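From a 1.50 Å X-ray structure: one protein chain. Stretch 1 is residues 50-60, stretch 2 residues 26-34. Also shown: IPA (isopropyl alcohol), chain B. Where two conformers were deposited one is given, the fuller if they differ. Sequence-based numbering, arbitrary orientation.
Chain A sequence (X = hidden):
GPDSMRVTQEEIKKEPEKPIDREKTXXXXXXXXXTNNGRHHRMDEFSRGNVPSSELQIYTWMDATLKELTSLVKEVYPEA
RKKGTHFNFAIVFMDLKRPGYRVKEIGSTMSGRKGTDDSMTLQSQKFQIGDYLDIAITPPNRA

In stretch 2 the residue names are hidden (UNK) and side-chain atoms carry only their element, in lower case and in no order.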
# COMPACT_ATOMS: atom_id res chain seq x y z
N ASN A 50 -19.18 4.14 -1.83
CA ASN A 50 -18.78 4.54 -0.48
C ASN A 50 -17.35 4.14 -0.13
O ASN A 50 -16.78 3.25 -0.75
CB ASN A 50 -19.72 3.92 0.57
CG ASN A 50 -21.15 4.40 0.43
OD1 ASN A 50 -21.41 5.60 0.36
ND2 ASN A 50 -22.08 3.46 0.40
N VAL A 51 -16.78 4.82 0.86
CA VAL A 51 -15.52 4.43 1.47
C VAL A 51 -15.75 4.49 2.99
O VAL A 51 -16.72 5.12 3.42
CB VAL A 51 -14.37 5.37 1.07
CG1 VAL A 51 -14.09 5.30 -0.43
CG2 VAL A 51 -14.69 6.80 1.48
N PRO A 52 -14.88 3.85 3.78
CA PRO A 52 -14.96 4.01 5.25
C PRO A 52 -14.97 5.50 5.66
O PRO A 52 -14.37 6.33 4.99
CB PRO A 52 -13.69 3.32 5.74
CG PRO A 52 -13.45 2.23 4.70
CD PRO A 52 -13.82 2.89 3.39
N SER A 53 -15.68 5.81 6.73
CA SER A 53 -15.91 7.19 7.15
C SER A 53 -14.73 7.79 7.92
O SER A 53 -14.81 8.92 8.39
CB SER A 53 -17.18 7.27 8.00
OG SER A 53 -18.35 6.97 7.23
N SER A 54 -13.64 7.03 8.08
CA SER A 54 -12.39 7.57 8.60
C SER A 54 -11.28 7.31 7.60
O SER A 54 -11.22 6.22 7.03
CB SER A 54 -11.99 6.92 9.93
OG SER A 54 -13.00 7.10 10.91
N GLU A 55 -10.43 8.31 7.37
CA GLU A 55 -9.30 8.16 6.45
C GLU A 55 -8.21 9.17 6.74
O GLU A 55 -8.45 10.21 7.34
CB GLU A 55 -9.76 8.22 5.00
CG GLU A 55 -9.88 9.60 4.42
CD GLU A 55 -10.33 9.56 2.97
OE1 GLU A 55 -11.54 9.36 2.75
OE2 GLU A 55 -9.48 9.72 2.06
N LEU A 56 -6.98 8.86 6.30
CA LEU A 56 -5.84 9.75 6.43
C LEU A 56 -5.37 10.07 5.02
O LEU A 56 -5.17 9.17 4.23
CB LEU A 56 -4.72 9.03 7.19
CG LEU A 56 -3.33 9.66 7.23
CD1 LEU A 56 -3.46 11.01 7.83
CD2 LEU A 56 -2.36 8.78 8.04
N GLN A 57 -5.18 11.34 4.70
CA GLN A 57 -4.67 11.69 3.38
C GLN A 57 -3.25 12.18 3.44
O GLN A 57 -2.89 12.91 4.37
CB GLN A 57 -5.58 12.75 2.70
CG GLN A 57 -6.91 12.13 2.37
CD GLN A 57 -7.84 13.05 1.61
OE1 GLN A 57 -7.47 14.18 1.24
NE2 GLN A 57 -9.04 12.55 1.32
N ILE A 58 -2.42 11.75 2.48
CA ILE A 58 -0.98 12.02 2.51
C ILE A 58 -0.52 12.45 1.12
O ILE A 58 -1.00 11.92 0.14
CB ILE A 58 -0.21 10.73 2.90
CG1 ILE A 58 -0.51 10.38 4.37
CG2 ILE A 58 1.29 10.84 2.65
CD1 ILE A 58 0.09 9.03 4.80
N TYR A 59 0.34 13.47 1.05
CA TYR A 59 1.00 13.80 -0.20
C TYR A 59 2.30 13.02 -0.22
O TYR A 59 3.13 13.15 0.70
CB TYR A 59 1.35 15.28 -0.25
CG TYR A 59 0.20 16.21 -0.49
CD1 TYR A 59 -0.67 15.99 -1.52
CD2 TYR A 59 -0.02 17.29 0.35
CE1 TYR A 59 -1.75 16.86 -1.76
CE2 TYR A 59 -1.07 18.15 0.14
CZ TYR A 59 -1.93 17.93 -0.91
OH TYR A 59 -2.98 18.79 -1.11
N THR A 60 2.54 12.26 -1.28
CA THR A 60 3.73 11.44 -1.36
C THR A 60 4.05 11.18 -2.83
O THR A 60 3.51 11.85 -3.71
CB THR A 60 3.56 10.13 -0.53
OG1 THR A 60 4.83 9.46 -0.38
CG2 THR A 60 2.53 9.17 -1.17
N UNK A 26 5.26 16.47 -9.06
CA UNK A 26 4.18 16.84 -8.16
C UNK A 26 3.75 15.60 -7.38
O UNK A 26 3.62 14.51 -7.93
s UNK A 26 3.49 18.99 -9.80
c UNK A 26 3.03 17.43 -8.96
N UNK A 27 3.56 15.76 -6.06
CA UNK A 27 3.14 14.58 -5.29
C UNK A 27 1.72 14.14 -5.63
O UNK A 27 0.88 14.93 -6.11
c UNK A 27 3.69 16.98 -5.24
c UNK A 27 3.23 15.06 -3.83
c UNK A 27 3.10 16.54 -3.89
N UNK A 28 1.47 12.86 -5.38
CA UNK A 28 0.16 12.29 -5.50
C UNK A 28 -0.55 12.38 -4.15
O UNK A 28 0.09 12.47 -3.10
c UNK A 28 1.00 9.82 -5.05
c UNK A 28 1.83 8.85 -5.87
c UNK A 28 0.26 10.82 -5.94
c UNK A 28 -0.02 9.05 -4.20
N UNK A 29 -1.87 12.39 -4.19
CA UNK A 29 -2.66 12.38 -2.96
C UNK A 29 -3.03 10.93 -2.70
O UNK A 29 -3.77 10.31 -3.47
c UNK A 29 -5.51 12.43 -1.35
c UNK A 29 -4.62 13.59 -1.74
c UNK A 29 -5.46 14.88 -1.80
c UNK A 29 -3.89 13.31 -3.07
N UNK A 30 -2.52 10.39 -1.59
CA UNK A 30 -2.74 9.00 -1.20
C UNK A 30 -3.82 8.95 -0.11
O UNK A 30 -3.70 9.62 0.89
c UNK A 30 -1.73 6.05 -1.26
c UNK A 30 -0.15 6.68 0.60
c UNK A 30 -1.44 8.45 -0.65
c UNK A 30 -1.44 7.01 -0.11
N UNK A 31 -4.85 8.14 -0.32
CA UNK A 31 -5.93 7.97 0.67
C UNK A 31 -5.70 6.66 1.42
O UNK A 31 -5.65 5.58 0.80
n UNK A 31 -11.61 9.04 -2.36
n UNK A 31 -10.01 9.23 -0.69
c UNK A 31 -8.88 9.22 -1.60
c UNK A 31 -11.29 9.15 -1.06
c UNK A 31 -7.55 9.28 -0.84
c UNK A 31 -7.29 7.95 -0.04
n UNK A 31 -12.24 9.15 -0.14
N UNK A 32 -5.49 6.77 2.73
CA UNK A 32 -5.12 5.62 3.56
C UNK A 32 -6.24 5.35 4.54
O UNK A 32 -6.71 6.26 5.23
c UNK A 32 -3.86 5.96 4.36
c UNK A 32 -2.72 6.31 3.40
c UNK A 32 -3.45 4.79 5.25
N UNK A 33 -6.71 4.11 4.57
CA UNK A 33 -7.72 3.70 5.50
C UNK A 33 -7.05 2.76 6.47
O UNK A 33 -6.10 2.08 6.09
c UNK A 33 -10.68 5.70 1.91
c UNK A 33 -9.03 4.05 2.44
c UNK A 33 -11.20 5.58 3.20
c UNK A 33 -9.52 3.94 3.73
c UNK A 33 -8.86 3.01 4.74
c UNK A 33 -9.61 4.91 1.53
c UNK A 33 -10.60 4.73 4.10
N UNK A 34 -7.52 2.77 7.70
CA UNK A 34 -6.87 1.96 8.74
C UNK A 34 -7.91 1.20 9.55
O UNK A 34 -9.06 1.61 9.66
o UNK A 34 -6.76 3.83 10.36
c UNK A 34 -4.82 3.50 8.98
c UNK A 34 -5.97 2.81 9.72
C1 IPA B . -6.11 3.26 13.83
C2 IPA B . -7.62 3.06 13.85
C3 IPA B . -8.28 4.39 14.21
O2 IPA B . -8.08 2.64 12.58
O HOH W 1 -10.15 3.97 8.10

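Position 26 carries one carbon and then one sulfur. It makes no contact with stretch 1. A sulfur directly on CB means cysteine, so this is Cys-26.

Position 27 has three carbons that close a ring onto the backbone N. Its CB lies 4.0 Å from CB of Tyr-59. The ring means proline, Pro-27.

Position 28 has four carbons, forked at the second. One terminal carbon lies 4.0 Å from CG2 of Thr-60. The residue is Leu-28. Its N donates to O of Thr-60 (2.8 Å), and its O accepts from N of Thr-60 (3.1 Å).

Position 29 again has four carbons forked at the second. Both branch ends lie 3.7 Å from OE1 of Gln-57, and one of them also lies 4.2 Å from CE1 of Tyr-59. This is Leu-29. It has no backbone hydrogen bond to stretch 1, as expected of a non-hydrogen-bonded pair with Tyr-59.

Position 30 shows the same four-carbon fork. Its CB is 4.4 Å from CB of Ile-58, and a branch end is 4.1 Å from CG2 of Thr-60. It is Leu-30, buried. Its N donates to O of Ile-58 (2.8 Å), and its O accepts from N of Ile-58 (3.0 Å).

Position 31 has three carbons, a nitrogen, then a carbon carrying two more nitrogens. The chain nitrogen lies 2.8 Å from OE2 of Glu-55, and a terminal nitrogen 3.0 Å from OE1 of Glu-55. This is a guanidinium, so the residue is Arg-31. NE and NH2 donate in these two contacts, a two-pronged salt bridge. NE2 of Gln-57 also donates to OE2 of Glu-55 (3.0 Å), so that oxygen serves both.

Position 32 has one carbon carrying two more. Its CB lies 4.3 Å from CB of Leu-56. It is Val-32, which pairs with Leu-56 through N to O and O to N, both 2.8 Å.

Position 33 has one carbon and a six-carbon ring with no oxygen. One ring carbon lies 3.8 Å from CB of Val-51, and another 3.8 Å from CD of Pro-52. This is Phe-33, and those carbons are CZ and CE2.

Position 34 has one carbon carrying an oxygen and a carbon. It reaches stretch 1 only through a water, which accepts from its N and donates to O of Ser-54. The residue is Thr-34. OG1 hydrogen-bonds O2 of the isopropyl alcohol (2.8 Å).

The contact is an antiparallel strand pair held by six backbone hydrogen bonds. Leu-28, Leu-30 and Val-32 share one face with Leu-56, Ile-58 and Thr-60. Leu-29 and Arg-31 share the other with Gln-57 and Tyr-59. Beyond the ladder, the Phe-33 ring packs against the loop before the strand.

Stretch 2 (26-34) CPLLLRVFT
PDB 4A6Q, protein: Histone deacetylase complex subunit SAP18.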